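Local coordinates for protein choline dehydrogenase and related flavoproteins (Aspergillus oryzae, PDB 3Q9T) that oxidises formate using a modified flavin, 8-formyl-FAD, as a member of the glucose-methanol-choline (GMC) oxidoreductase family, at residues A[22-27]-A[129-134]; A[362-367]-A[463-468]; A[369-374]-A[381-386]. One frame throughout, in Å; residues are numbered along the deposited sequence. Where two conformers were deposited one is given.

Contact 1. Residues A[22-27]-A[129-134]; sequences AGRLAE and LRKSAT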
ATOM      1  N   ALA A  22      10.217   5.840  35.704  1.00 19.70           N
ATOM      2  CA  ALA A  22       9.330   5.750  36.863  1.00 23.61           C
ATOM      3  C   ALA A  22       9.915   4.922  38.005  1.00 19.75           C
ATOM      4  O   ALA A  22       9.801   5.310  39.160  1.00 23.32           O
ATOM      5  CB  ALA A  22       7.977   5.203  36.467  1.00 18.79           C
ATOM      6  N   GLY A  23      10.506   3.776  37.679  1.00 21.43           N
ATOM      7  CA  GLY A  23      11.004   2.860  38.691  1.00 18.65           C
ATOM      8  C   GLY A  23      12.218   3.428  39.399  1.00 20.71           C
ATOM      9  O   GLY A  23      12.405   3.233  40.592  1.00 25.22           O
ATOM     10  N   ARG A  24      13.035   4.158  38.654  1.00 24.56           N
ATOM     11  CA  ARG A  24      14.239   4.751  39.209  1.00 24.53           C
ATOM     12  C   ARG A  24      13.889   5.920  40.119  1.00 28.29           C
ATOM     13  O   ARG A  24      14.445   6.062  41.215  1.00 23.66           O
ATOM     14  CB  ARG A  24      15.177   5.201  38.093  1.00 22.94           C
ATOM     15  CG  ARG A  24      15.794   4.040  37.319  1.00 26.29           C
ATOM     16  CD  ARG A  24      16.597   3.106  38.225  1.00 23.07           C
ATOM     17  NE  ARG A  24      17.378   2.155  37.432  1.00 27.31           N
ATOM     18  CZ  ARG A  24      17.959   1.055  37.909  1.00 23.55           C
ATOM     19  NH1 ARG A  24      17.878   0.755  39.200  1.00 19.23           N
ATOM     20  NH2 ARG A  24      18.640   0.262  37.089  1.00 21.52           N
ATOM     21  N   LEU A  25      12.949   6.749  39.677  1.00 25.42           N
ATOM     22  CA  LEU A  25      12.530   7.877  40.493  1.00 23.04           C
ATOM     23  C   LEU A  25      11.888   7.386  41.792  1.00 25.95           C
ATOM     24  O   LEU A  25      12.027   8.025  42.839  1.00 21.69           O
ATOM     25  CB  LEU A  25      11.601   8.813  39.717  1.00 20.45           C
ATOM     26  CG  LEU A  25      12.291   9.679  38.658  1.00 20.73           C
ATOM     27  CD1 LEU A  25      11.290  10.583  37.981  1.00 15.08           C
ATOM     28  CD2 LEU A  25      13.414  10.503  39.267  1.00 24.06           C
ATOM     29  N   ALA A  26      11.230   6.230  41.722  1.00 22.00           N
ATOM     30  CA  ALA A  26      10.587   5.622  42.884  1.00 19.55           C
ATOM     31  C   ALA A  26      11.562   4.991  43.891  1.00 26.24           C
ATOM     32  O   ALA A  26      11.142   4.557  44.963  1.00 23.98           O
ATOM     33  CB  ALA A  26       9.555   4.577  42.432  1.00 18.16           C
ATOM     34  N   GLU A  27      12.848   4.914  43.555  1.00 20.84           N
ATOM     35  CA  GLU A  27      13.807   4.289  44.475  1.00 26.25           C
ATOM     36  C   GLU A  27      13.919   5.028  45.822  1.00 28.88           C
ATOM     37  O   GLU A  27      14.315   4.438  46.830  1.00 31.96           O
ATOM     38  CB  GLU A  27      15.177   4.099  43.820  1.00 19.74           C
ATOM     39  CG  GLU A  27      15.237   2.910  42.875  1.00 19.47           C
ATOM     40  CD  GLU A  27      16.455   2.948  41.953  1.00 23.90           C
ATOM     41  OE1 GLU A  27      17.055   4.030  41.803  1.00 22.84           O
ATOM     42  OE2 GLU A  27      16.799   1.902  41.356  1.00 27.81           O
ATOM     43  N   LEU A 129      23.864   2.175  29.311  1.00 18.02           N
ATOM     44  CA  LEU A 129      23.558   1.009  28.465  1.00 19.53           C
ATOM     45  C   LEU A 129      23.535  -0.301  29.273  1.00 19.20           C
ATOM     46  O   LEU A 129      23.024  -1.322  28.818  1.00 19.53           O
ATOM     47  CB  LEU A 129      24.557   0.894  27.302  1.00 14.11           C
ATOM     48  CG  LEU A 129      24.395   1.932  26.191  1.00 22.19           C
ATOM     49  CD1 LEU A 129      25.660   2.089  25.362  1.00 15.74           C
ATOM     50  CD2 LEU A 129      23.173   1.597  25.307  1.00 17.23           C
ATOM     51  N   ARG A 130      24.092  -0.271  30.478  1.00 19.45           N
ATOM     52  CA  ARG A 130      24.212  -1.487  31.267  1.00 15.36           C
ATOM     53  C   ARG A 130      23.358  -1.469  32.536  1.00 22.43           C
ATOM     54  O   ARG A 130      23.025  -2.519  33.089  1.00 21.13           O
ATOM     55  CB  ARG A 130      25.682  -1.725  31.579  1.00 20.73           C
ATOM     56  CG  ARG A 130      26.490  -1.898  30.301  1.00 27.54           C
ATOM     57  CD  ARG A 130      27.993  -1.947  30.531  1.00 24.29           C
ATOM     58  NE  ARG A 130      28.687  -2.169  29.266  1.00 25.32           N
ATOM     59  CZ  ARG A 130      29.998  -2.322  29.152  1.00 28.61           C
ATOM     60  NH1 ARG A 130      30.773  -2.281  30.241  1.00 20.22           N
ATOM     61  NH2 ARG A 130      30.531  -2.522  27.951  1.00 19.08           N
ATOM     62  N   LYS A 131      22.966  -0.281  32.977  1.00 19.17           N
ATOM     63  CA  LYS A 131      22.305  -0.156  34.273  1.00 22.95           C
ATOM     64  C   LYS A 131      21.022  -0.983  34.440  1.00 25.02           C
ATOM     65  O   LYS A 131      20.777  -1.531  35.516  1.00 22.75           O
ATOM     66  CB  LYS A 131      22.034   1.317  34.597  1.00 23.55           C
ATOM     67  CG  LYS A 131      21.760   1.581  36.077  1.00 32.42           C
ATOM     68  CD  LYS A 131      21.625   3.073  36.367  1.00 34.48           C
ATOM     69  CE  LYS A 131      21.248   3.347  37.817  1.00 30.91           C
ATOM     70  NZ  LYS A 131      21.183   4.811  38.057  1.00 32.40           N
ATOM     71  N   SER A 132      20.201  -1.065  33.393  1.00 19.19           N
ATOM     72  CA  SER A 132      18.892  -1.704  33.500  1.00 14.87           C
ATOM     73  C   SER A 132      18.951  -3.223  33.698  1.00 19.26           C
ATOM     74  O   SER A 132      18.010  -3.835  34.196  1.00 17.57           O
ATOM     75  CB  SER A 132      18.053  -1.410  32.246  1.00 16.45           C
ATOM     76  OG  SER A 132      18.088  -0.035  31.912  1.00 20.99           O
ATOM     77  N   ALA A 133      20.055  -3.828  33.271  1.00 21.68           N
ATOM     78  CA  ALA A 133      20.136  -5.273  33.130  1.00 19.65           C
ATOM     79  C   ALA A 133      20.888  -5.946  34.277  1.00 23.16           C
ATOM     80  O   ALA A 133      21.857  -5.395  34.812  1.00 20.08           O
ATOM     81  CB  ALA A 133      20.816  -5.627  31.786  1.00 18.43           C
ATOM     82  N   THR A 134      20.430  -7.145  34.633  1.00 21.20           N
ATOM     83  CA  THR A 134      21.255  -8.083  35.369  1.00 21.15           C
ATOM     84  C   THR A 134      21.573  -9.258  34.453  1.00 23.63           C
ATOM     85  O   THR A 134      20.680 -10.039  34.098  1.00 27.36           O
ATOM     86  CB  THR A 134      20.575  -8.602  36.635  1.00 24.86           C
ATOM     87  OG1 THR A 134      20.397  -7.522  37.563  1.00 30.66           O
ATOM     88  CG2 THR A 134      21.439  -9.677  37.291  1.00 24.06           C
TER
HETATM   89  O   HOH W   1      19.580   3.996  40.477  1.00 28.91           O
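Arg24 turns one face of its guanidinium to the Lys131 side chain, with Lys131 CE over its centre. Starting at CB, which points toward the 129-134 segment, the chain leaves with CG beside the backbone N and then bends at chi2 (-59°), a turn that brings the tip round to Lys131. The first atom to meet that residue is Arg24 NE, 4.1 Å from Lys131 CE; its salt bridge runs to Glu563 on helix 555-572. At CZ the same methylene, Lys131 CE, lies 4.0 Å from Arg24 CZ, so this face of the flat group is covered by carbon rather than by charge. Arg24 NH1 turns back to Glu27, three residues on, and makes a 2.7 Å salt bridge to Glu27 OE2, arriving on the syn side of the carboxylate and in the guanidinium plane. NH2 reaches furthest: Arg24 NH2 sits 3.2 Å from Lys131 O, which lies at the edge of the guanidinium. The same Arg24 NH2 is 3.5 Å from Lys131 CG.

Arg24 NE and Lys131 NZ are 4.7 Å apart, and the carboxylates of Glu27 and Glu563 probably balance the two positive charges. A water completes the contact, donating to Glu27 OE1 at 2.9 Å and accepting from Lys131 NZ.

Glu563 also takes Ser132 OG, tying both segments to one carboxylate. Helix 16-25 follows strand 9-12 and a glycine-rich turn consistent with a Rossmann-type FAD site. Helix 555-572 packs along its flank through Ala566 and Ile569, and touches Lys131 and Ser132 as well, where helix 122-131 gives way to strand 133-136.

Contact 2. Residues A[362-367]-A[463-468]; sequences DKYLEK and GIRFSY
The ring of Tyr364 has Phe466 CB over one face and Arg465 CD at its edge. Phe466 CB stands 4.1 Å from the centroid of the Tyr364 ring, only 20° off the normal and displaced toward the rim, which makes this a CH-pi contact. The Phe466 ring lies differently: it offers its edge to the tyrosine, with Phe466 CD1 3.7 Å from Tyr364 CE1. The two ring planes meet at 63° with centroids 5.9 Å apart, an oblique pair that is neither a stack nor a T.

Tyr364 reaches over the backbone of helix 454-473 because its CG lies beside the backbone N, anti to the carbonyl carbon (chi1 -69°). Its far end therefore rests on the main chain, with Tyr364 OH 3.6 Å from Phe466 CA and Tyr364 CE2 the same distance from Phe466 N. Arg465 is modelled in two conformers. In one of them Arg465 CD is 4.0 Å from Tyr364 CD2, while the charged end goes elsewhere, with NE in a salt bridge to Glu462, the third residue back. Beyond the pair, Phe466 also packs on Leu394 of strand 392-397.

This is packing of the short helix 362-365 against the long helix 454-473, away from the annotated sites. No hydrogen bond crosses between the two segments. The tyrosine hydroxyl instead bonds to Asp469 OD2 just beyond them on the same long helix. The chemistry thus divides along one side chain: carbon contacts and CH-pi hold the ring, and a hydrogen bond to Asp469 holds the hydroxyl at the tip.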
ATOM      1  N   ASP A 362      31.502  -3.949   1.871  1.00 21.76           N
ATOM      2  CA  ASP A 362      32.259  -3.081   0.977  1.00 29.75           C
ATOM      3  C   ASP A 362      32.510  -3.713  -0.398  1.00 23.08           C
ATOM      4  O   ASP A 362      32.365  -3.063  -1.437  1.00 24.72           O
ATOM      5  CB  ASP A 362      33.572  -2.647   1.637  1.00 25.56           C
ATOM      6  CG  ASP A 362      33.333  -1.837   2.901  1.00 27.43           C
ATOM      7  OD1 ASP A 362      33.273  -0.586   2.814  1.00 23.18           O
ATOM      8  OD2 ASP A 362      33.167  -2.455   3.977  1.00 21.33           O
ATOM      9  N   LYS A 363      32.845  -4.986  -0.421  1.00 18.99           N
ATOM     10  CA  LYS A 363      33.268  -5.548  -1.692  1.00 27.43           C
ATOM     11  C   LYS A 363      32.055  -5.795  -2.593  1.00 26.98           C
ATOM     12  O   LYS A 363      32.186  -5.839  -3.807  1.00 24.96           O
ATOM     13  CB  LYS A 363      34.083  -6.811  -1.487  1.00 20.19           C
ATOM     14  CG  LYS A 363      33.230  -8.050  -1.210  1.00 33.03           C
ATOM     15  CD  LYS A 363      34.089  -9.217  -0.763  1.00 31.04           C
ATOM     16  CE  LYS A 363      33.328 -10.533  -0.807  1.00 33.09           C
ATOM     17  NZ  LYS A 363      34.186 -11.634  -0.302  1.00 45.84           N
ATOM     18  N   TYR A 364      30.870  -5.926  -2.004  1.00 22.26           N
ATOM     19  CA  TYR A 364      29.667  -6.009  -2.830  1.00 23.56           C
ATOM     20  C   TYR A 364      29.309  -4.625  -3.342  1.00 23.54           C
ATOM     21  O   TYR A 364      28.941  -4.453  -4.505  1.00 20.19           O
ATOM     22  CB  TYR A 364      28.493  -6.572  -2.048  1.00 20.90           C
ATOM     23  CG  TYR A 364      28.633  -8.020  -1.691  1.00 16.10           C
ATOM     24  CD1 TYR A 364      29.481  -8.426  -0.663  1.00 17.68           C
ATOM     25  CD2 TYR A 364      27.909  -8.991  -2.373  1.00 16.82           C
ATOM     26  CE1 TYR A 364      29.604  -9.760  -0.332  1.00 20.54           C
ATOM     27  CE2 TYR A 364      28.022 -10.326  -2.046  1.00 16.23           C
ATOM     28  CZ  TYR A 364      28.860 -10.704  -1.025  1.00 21.00           C
ATOM     29  OH  TYR A 364      28.971 -12.036  -0.723  1.00 28.49           O
ATOM     30  N   LEU A 365      29.405  -3.641  -2.457  1.00 22.00           N
ATOM     31  CA  LEU A 365      29.062  -2.273  -2.808  1.00 22.41           C
ATOM     32  C   LEU A 365      29.959  -1.821  -3.964  1.00 22.33           C
ATOM     33  O   LEU A 365      29.482  -1.227  -4.935  1.00 20.31           O
ATOM     34  CB  LEU A 365      29.218  -1.349  -1.594  1.00 18.84           C
ATOM     35  CG  LEU A 365      28.036  -0.869  -0.724  1.00 23.58           C
ATOM     36  CD1 LEU A 365      26.694  -1.483  -1.029  1.00 16.13           C
ATOM     37  CD2 LEU A 365      28.365  -1.020   0.753  1.00 17.18           C
ATOM     38  N   GLU A 366      31.249  -2.140  -3.867  1.00 23.07           N
ATOM     39  CA  GLU A 366      32.253  -1.673  -4.830  1.00 28.45           C
ATOM     40  C   GLU A 366      31.967  -2.139  -6.246  1.00 29.42           C
ATOM     41  O   GLU A 366      32.453  -1.547  -7.208  1.00 35.61           O
ATOM     42  CB  GLU A 366      33.665  -2.129  -4.434  1.00 27.65           C
ATOM     43  CG  GLU A 366      34.163  -1.600  -3.098  1.00 38.34           C
ATOM     44  CD  GLU A 366      34.540  -0.133  -3.135  1.00 46.69           C
ATOM     45  OE1 GLU A 366      35.409   0.283  -2.339  1.00 51.66           O
ATOM     46  OE2 GLU A 366      33.968   0.607  -3.955  1.00 52.81           O
ATOM     47  N   LYS A 367      31.180  -3.198  -6.375  1.00 22.38           N
ATOM     48  CA  LYS A 367      30.846  -3.732  -7.685  1.00 27.83           C
ATOM     49  C   LYS A 367      29.746  -2.934  -8.377  1.00 33.38           C
ATOM     50  O   LYS A 367      29.439  -3.181  -9.537  1.00 32.08           O
ATOM     51  CB  LYS A 367      30.430  -5.203  -7.581  1.00 31.79           C
ATOM     52  CG  LYS A 367      31.555  -6.145  -7.161  1.00 34.00           C
ATOM     53  CD  LYS A 367      31.099  -7.591  -7.223  1.00 38.02           C
ATOM     54  CE  LYS A 367      32.071  -8.511  -6.502  1.00 47.71           C
ATOM     55  NZ  LYS A 367      31.515  -9.893  -6.375  1.00 60.71           N
ATOM     56  N   GLY A 463      23.025  -6.642   0.386  1.00 17.24           N
ATOM     57  CA  GLY A 463      23.015  -7.358   1.653  1.00 16.39           C
ATOM     58  C   GLY A 463      22.204  -8.641   1.565  1.00 18.88           C
ATOM     59  O   GLY A 463      22.459  -9.608   2.278  1.00 17.73           O
ATOM     60  N   ILE A 464      21.186  -8.631   0.710  1.00 16.28           N
ATOM     61  CA  ILE A 464      20.509  -9.848   0.320  1.00 14.73           C
ATOM     62  C   ILE A 464      21.514 -10.748  -0.432  1.00 15.74           C
ATOM     63  O   ILE A 464      21.609 -11.935  -0.148  1.00 15.32           O
ATOM     64  CB  ILE A 464      19.282  -9.532  -0.570  1.00 17.21           C
ATOM     65  CG1 ILE A 464      18.282  -8.650   0.191  1.00 19.19           C
ATOM     66  CG2 ILE A 464      18.589 -10.814  -1.033  1.00 15.40           C
ATOM     67  CD1 ILE A 464      17.106  -8.157  -0.686  1.00 15.67           C
ATOM     68  N   ARG A 465      22.288 -10.192  -1.364  1.00 16.15           N
ATOM     69  CA  ARG A 465      23.242 -11.023  -2.108  1.00 17.77           C
ATOM     70  C   ARG A 465      24.266 -11.651  -1.147  1.00 22.12           C
ATOM     71  O   ARG A 465      24.482 -12.864  -1.168  1.00 17.13           O
ATOM     72  CB  ARG A 465      23.935 -10.245  -3.226  1.00 17.62           C
ATOM     73  CG  ARG A 465      24.623 -11.158  -4.267  1.00 19.25           C
ATOM     74  CD  ARG A 465      25.482 -10.345  -5.239  1.00 17.47           C
ATOM     75  NE  ARG A 465      24.763  -9.167  -5.708  1.00 19.06           N
ATOM     76  CZ  ARG A 465      23.780  -9.191  -6.603  1.00 21.10           C
ATOM     77  NH1 ARG A 465      23.398 -10.345  -7.147  1.00 21.08           N
ATOM     78  NH2 ARG A 465      23.172  -8.058  -6.948  1.00 16.64           N
ATOM     79  N   PHE A 466      24.871 -10.834  -0.291  1.00 21.29           N
ATOM     80  CA  PHE A 466      25.766 -11.351   0.739  1.00 21.01           C
ATOM     81  C   PHE A 466      25.124 -12.501   1.529  1.00 21.69           C
ATOM     82  O   PHE A 466      25.770 -13.520   1.757  1.00 21.61           O
ATOM     83  CB  PHE A 466      26.192 -10.233   1.688  1.00 16.80           C
ATOM     84  CG  PHE A 466      26.885 -10.714   2.931  1.00 20.61           C
ATOM     85  CD1 PHE A 466      28.259 -10.569   3.073  1.00 22.31           C
ATOM     86  CD2 PHE A 466      26.161 -11.294   3.973  1.00 21.52           C
ATOM     87  CE1 PHE A 466      28.904 -11.002   4.224  1.00 23.78           C
ATOM     88  CE2 PHE A 466      26.791 -11.731   5.121  1.00 18.62           C
ATOM     89  CZ  PHE A 466      28.167 -11.584   5.254  1.00 21.74           C
ATOM     90  N   SER A 467      23.864 -12.339   1.944  1.00 17.12           N
ATOM     91  CA  SER A 467      23.191 -13.377   2.722  1.00 19.86           C
ATOM     92  C   SER A 467      22.990 -14.662   1.927  1.00 22.10           C
ATOM     93  O   SER A 467      23.123 -15.760   2.478  1.00 21.25           O
ATOM     94  CB  SER A 467      21.842 -12.902   3.283  1.00 17.43           C
ATOM     95  OG  SER A 467      21.996 -11.749   4.075  1.00 16.83           O
ATOM     96  N   TYR A 468      22.644 -14.513   0.647  1.00 18.98           N
ATOM     97  CA  TYR A 468      22.456 -15.645  -0.263  1.00 20.78           C
ATOM     98  C   TYR A 468      23.761 -16.415  -0.506  1.00 21.84           C
ATOM     99  O   TYR A 468      23.795 -17.648  -0.414  1.00 18.02           O
ATOM    100  CB  TYR A 468      21.825 -15.172  -1.585  1.00 15.89           C
ATOM    101  CG  TYR A 468      20.331 -15.377  -1.606  1.00 21.00           C
ATOM    102  CD1 TYR A 468      19.751 -16.360  -2.409  1.00 23.63           C
ATOM    103  CD2 TYR A 468      19.501 -14.629  -0.779  1.00 20.60           C
ATOM    104  CE1 TYR A 468      18.375 -16.569  -2.413  1.00 23.24           C
ATOM    105  CE2 TYR A 468      18.120 -14.824  -0.777  1.00 21.99           C
ATOM    106  CZ  TYR A 468      17.565 -15.797  -1.592  1.00 19.05           C
ATOM    107  OH  TYR A 468      16.206 -15.994  -1.589  1.00 15.04           O
TER

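Contact 3. Residues A[369-374]-A[381-386]; sequences AEYRKA and KDPFSP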
ATOM      1  N   ALA A 369      28.478   0.423 -10.032  1.00 17.66           N
ATOM      2  CA  ALA A 369      28.983   1.691 -10.584  1.00 26.58           C
ATOM      3  C   ALA A 369      28.426   2.906  -9.839  1.00 22.95           C
ATOM      4  O   ALA A 369      29.158   3.836  -9.514  1.00 23.28           O
ATOM      5  CB  ALA A 369      28.666   1.798 -12.074  1.00 20.69           C
ATOM      6  N   GLU A 370      27.124   2.897  -9.576  1.00 22.04           N
ATOM      7  CA  GLU A 370      26.510   3.984  -8.822  1.00 22.87           C
ATOM      8  C   GLU A 370      27.084   4.173  -7.393  1.00 17.62           C
ATOM      9  O   GLU A 370      27.392   5.294  -6.998  1.00 20.41           O
ATOM     10  CB  GLU A 370      24.985   3.861  -8.817  1.00 23.32           C
ATOM     11  CG  GLU A 370      24.310   5.061  -8.169  1.00 36.17           C
ATOM     12  CD  GLU A 370      22.792   4.970  -8.160  1.00 45.96           C
ATOM     13  OE1 GLU A 370      22.180   5.532  -7.219  1.00 43.02           O
ATOM     14  OE2 GLU A 370      22.216   4.347  -9.084  1.00 40.91           O
ATOM     15  N   TYR A 371      27.237   3.098  -6.621  1.00 21.13           N
ATOM     16  CA  TYR A 371      27.871   3.242  -5.304  1.00 20.05           C
ATOM     17  C   TYR A 371      29.270   3.822  -5.428  1.00 20.03           C
ATOM     18  O   TYR A 371      29.651   4.701  -4.654  1.00 18.62           O
ATOM     19  CB  TYR A 371      27.940   1.923  -4.516  1.00 14.51           C
ATOM     20  CG  TYR A 371      28.731   2.073  -3.231  1.00 13.51           C
ATOM     21  CD1 TYR A 371      30.108   1.866  -3.204  1.00 20.30           C
ATOM     22  CD2 TYR A 371      28.111   2.461  -2.053  1.00 19.71           C
ATOM     23  CE1 TYR A 371      30.839   2.006  -2.040  1.00 16.19           C
ATOM     24  CE2 TYR A 371      28.835   2.616  -0.880  1.00 16.40           C
ATOM     25  CZ  TYR A 371      30.197   2.388  -0.883  1.00 19.02           C
ATOM     26  OH  TYR A 371      30.906   2.544   0.276  1.00 17.57           O
ATOM     27  N   ARG A 372      30.033   3.326  -6.396  1.00 18.51           N
ATOM     28  CA  ARG A 372      31.402   3.788  -6.585  1.00 23.93           C
ATOM     29  C   ARG A 372      31.429   5.297  -6.803  1.00 23.07           C
ATOM     30  O   ARG A 372      32.207   6.011  -6.167  1.00 25.22           O
ATOM     31  CB  ARG A 372      32.085   3.063  -7.764  1.00 25.97           C
ATOM     32  CG  ARG A 372      32.595   1.669  -7.432  1.00 25.20           C
ATOM     33  CD  ARG A 372      33.625   1.149  -8.456  1.00 27.31           C
ATOM     34  NE  ARG A 372      33.167   1.298  -9.836  1.00 27.57           N
ATOM     35  CZ  ARG A 372      32.438   0.403 -10.489  1.00 20.31           C
ATOM     36  NH1 ARG A 372      32.070  -0.725  -9.896  1.00 24.70           N
ATOM     37  NH2 ARG A 372      32.071   0.641 -11.738  1.00 26.98           N
ATOM     38  N   LYS A 373      30.578   5.774  -7.706  1.00 19.34           N
ATOM     39  CA  LYS A 373      30.446   7.205  -7.980  1.00 24.91           C
ATOM     40  C   LYS A 373      29.994   8.010  -6.744  1.00 26.25           C
ATOM     41  O   LYS A 373      30.506   9.097  -6.474  1.00 25.03           O
ATOM     42  CB  LYS A 373      29.454   7.411  -9.124  1.00 32.14           C
ATOM     43  CG  LYS A 373      29.239   8.859  -9.498  1.00 38.46           C
ATOM     44  CD  LYS A 373      27.964   9.038 -10.305  1.00 44.08           C
ATOM     45  CE  LYS A 373      27.989   8.222 -11.584  1.00 52.61           C
ATOM     46  NZ  LYS A 373      26.601   8.037 -12.113  1.00 51.86           N
ATOM     47  N   ALA A 374      29.040   7.481  -5.985  1.00 24.30           N
ATOM     48  CA  ALA A 374      28.549   8.204  -4.810  1.00 22.61           C
ATOM     49  C   ALA A 374      29.645   8.315  -3.747  1.00 24.10           C
ATOM     50  O   ALA A 374      29.781   9.337  -3.099  1.00 22.78           O
ATOM     51  CB  ALA A 374      27.306   7.531  -4.232  1.00 19.10           C
ATOM     52  N   LYS A 381      34.883   8.634   1.200  1.00 25.04           N
ATOM     53  CA  LYS A 381      34.314   8.025   2.398  1.00 24.36           C
ATOM     54  C   LYS A 381      33.017   7.270   2.081  1.00 22.45           C
ATOM     55  O   LYS A 381      32.138   7.788   1.400  1.00 26.86           O
ATOM     56  CB  LYS A 381      34.024   9.104   3.452  1.00 27.02           C
ATOM     57  CG  LYS A 381      35.242   9.899   3.925  1.00 29.07           C
ATOM     58  CD  LYS A 381      36.117   9.069   4.867  1.00 51.61           C
ATOM     59  CE  LYS A 381      37.409   9.806   5.256  1.00 67.11           C
ATOM     60  NZ  LYS A 381      38.399   8.923   5.954  1.00 39.28           N
ATOM     61  N   ASP A 382      32.903   6.049   2.590  1.00 23.92           N
ATOM     62  CA  ASP A 382      31.680   5.265   2.483  1.00 18.38           C
ATOM     63  C   ASP A 382      30.486   6.063   2.981  1.00 22.22           C
ATOM     64  O   ASP A 382      30.471   6.498   4.132  1.00 21.91           O
ATOM     65  CB  ASP A 382      31.817   3.986   3.320  1.00 16.06           C
ATOM     66  CG  ASP A 382      30.526   3.209   3.415  1.00 23.94           C
ATOM     67  OD1 ASP A 382      30.252   2.653   4.502  1.00 21.20           O
ATOM     68  OD2 ASP A 382      29.783   3.148   2.403  1.00 22.55           O
ATOM     69  N   PRO A 383      29.474   6.258   2.117  1.00 20.25           N
ATOM     70  CA  PRO A 383      28.272   7.007   2.515  1.00 16.35           C
ATOM     71  C   PRO A 383      27.548   6.414   3.713  1.00 18.19           C
ATOM     72  O   PRO A 383      27.077   7.170   4.550  1.00 16.93           O
ATOM     73  CB  PRO A 383      27.373   6.936   1.266  1.00 17.42           C
ATOM     74  CG  PRO A 383      28.332   6.744   0.117  1.00 14.86           C
ATOM     75  CD  PRO A 383      29.482   5.930   0.678  1.00 18.02           C
ATOM     76  N   PHE A 384      27.449   5.089   3.791  1.00 18.52           N
ATOM     77  CA  PHE A 384      26.653   4.456   4.843  1.00 17.72           C
ATOM     78  C   PHE A 384      27.309   4.477   6.223  1.00 19.83           C
ATOM     79  O   PHE A 384      26.728   4.978   7.204  1.00 20.09           O
ATOM     80  CB  PHE A 384      26.298   3.007   4.462  1.00 15.63           C
ATOM     81  CG  PHE A 384      25.683   2.876   3.099  1.00 16.22           C
ATOM     82  CD1 PHE A 384      24.342   3.177   2.895  1.00 17.39           C
ATOM     83  CD2 PHE A 384      26.442   2.452   2.024  1.00 16.06           C
ATOM     84  CE1 PHE A 384      23.777   3.067   1.639  1.00 22.18           C
ATOM     85  CE2 PHE A 384      25.883   2.339   0.769  1.00 19.10           C
ATOM     86  CZ  PHE A 384      24.547   2.645   0.573  1.00 22.76           C
ATOM     87  N   SER A 385      28.510   3.924   6.295  1.00 14.23           N
ATOM     88  CA  SER A 385      29.197   3.740   7.573  1.00 17.14           C
ATOM     89  C   SER A 385      30.645   4.222   7.469  1.00 20.09           C
ATOM     90  O   SER A 385      31.569   3.411   7.490  1.00 15.88           O
ATOM     91  CB  SER A 385      29.192   2.259   7.952  1.00 18.36           C
ATOM     92  OG  SER A 385      27.880   1.776   8.163  1.00 19.05           O
ATOM     93  N   PRO A 386      30.845   5.546   7.357  1.00 19.98           N
ATOM     94  CA  PRO A 386      32.189   6.072   7.086  1.00 20.82           C
ATOM     95  C   PRO A 386      33.139   5.918   8.274  1.00 23.83           C
ATOM     96  O   PRO A 386      34.295   6.317   8.182  1.00 31.25           O
ATOM     97  CB  PRO A 386      31.934   7.558   6.831  1.00 23.28           C
ATOM     98  CG  PRO A 386      30.693   7.870   7.632  1.00 23.01           C
ATOM     99  CD  PRO A 386      29.849   6.619   7.557  1.00 21.82           C
TER
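Tyr371 meets Phe384 rim to rim, Tyr371 CE2 lying 3.4 Å from Phe384 CE2. The two planes differ by only 5°, yet neither ring covers the face of the other; centroids 5.9 Å apart put them side by side with their edges touching. Tyr371 extends from helix 369-377 with CG anti to the backbone N (chi1 174°), and this carries its hydroxyl into the loop that follows. There Tyr371 OH donates a very short hydrogen bond, 2.5 Å, to Asp382 OD2, which lies in the plane of the phenol. The carboxylate is turned 49° against the ring. Pro383 comes in obliquely, with Pro383 CD 3.7 Å from Tyr371 OH, and Pro383 CG approaches the main chain at 4.4 Å from Ala374 C.

Both oxygens of Asp382 also bond within the loop. Asp382 OD1 accepts from Ser385 N at 2.8 Å, three residues on, an Asx motif in which the amide comes from above the carboxylate plane. Asp382 OD2 takes a weak bond from Phe384 N, 3.3 Å away. The buried acid has further partners in Arg360, in a salt bridge, and His391, by a hydrogen bond, both to OD1; these would be expected to stabilise its negative charge. The segment 381-386 has no regular secondary structure and lies in the loop between helix 369-377 and strand 392-397.

Beside the aromatic pair, Leu365 of helix 362-365 touches both side chains, and Phe384 presses on to Leu455, Asp456 and Ala459 of helix 454-473.

Contact 1 closes before the other two open along the chain, and it lies on the opposite side of the chain's centre, its own centre about 40 Å from each of theirs; its nearest atoms are about 23 Å from contact 2 and about 17 Å from contact 3. It belongs to the FAD-binding side, among helix 16-25 and helix 555-572. Contacts 2 and 3 sit together, about 13 Å between centres, with contact 3 nested in the loop that contact 2 closes. Helices 362-365 and 369-377 follow one another; contact 2 includes part of helix 454-473, and Phe384 of contact 3 packs on the same helix. They touch through Glu366 O and Arg372 NH1, probably hydrogen-bonded, a neighbouring pair away from the annotated sites.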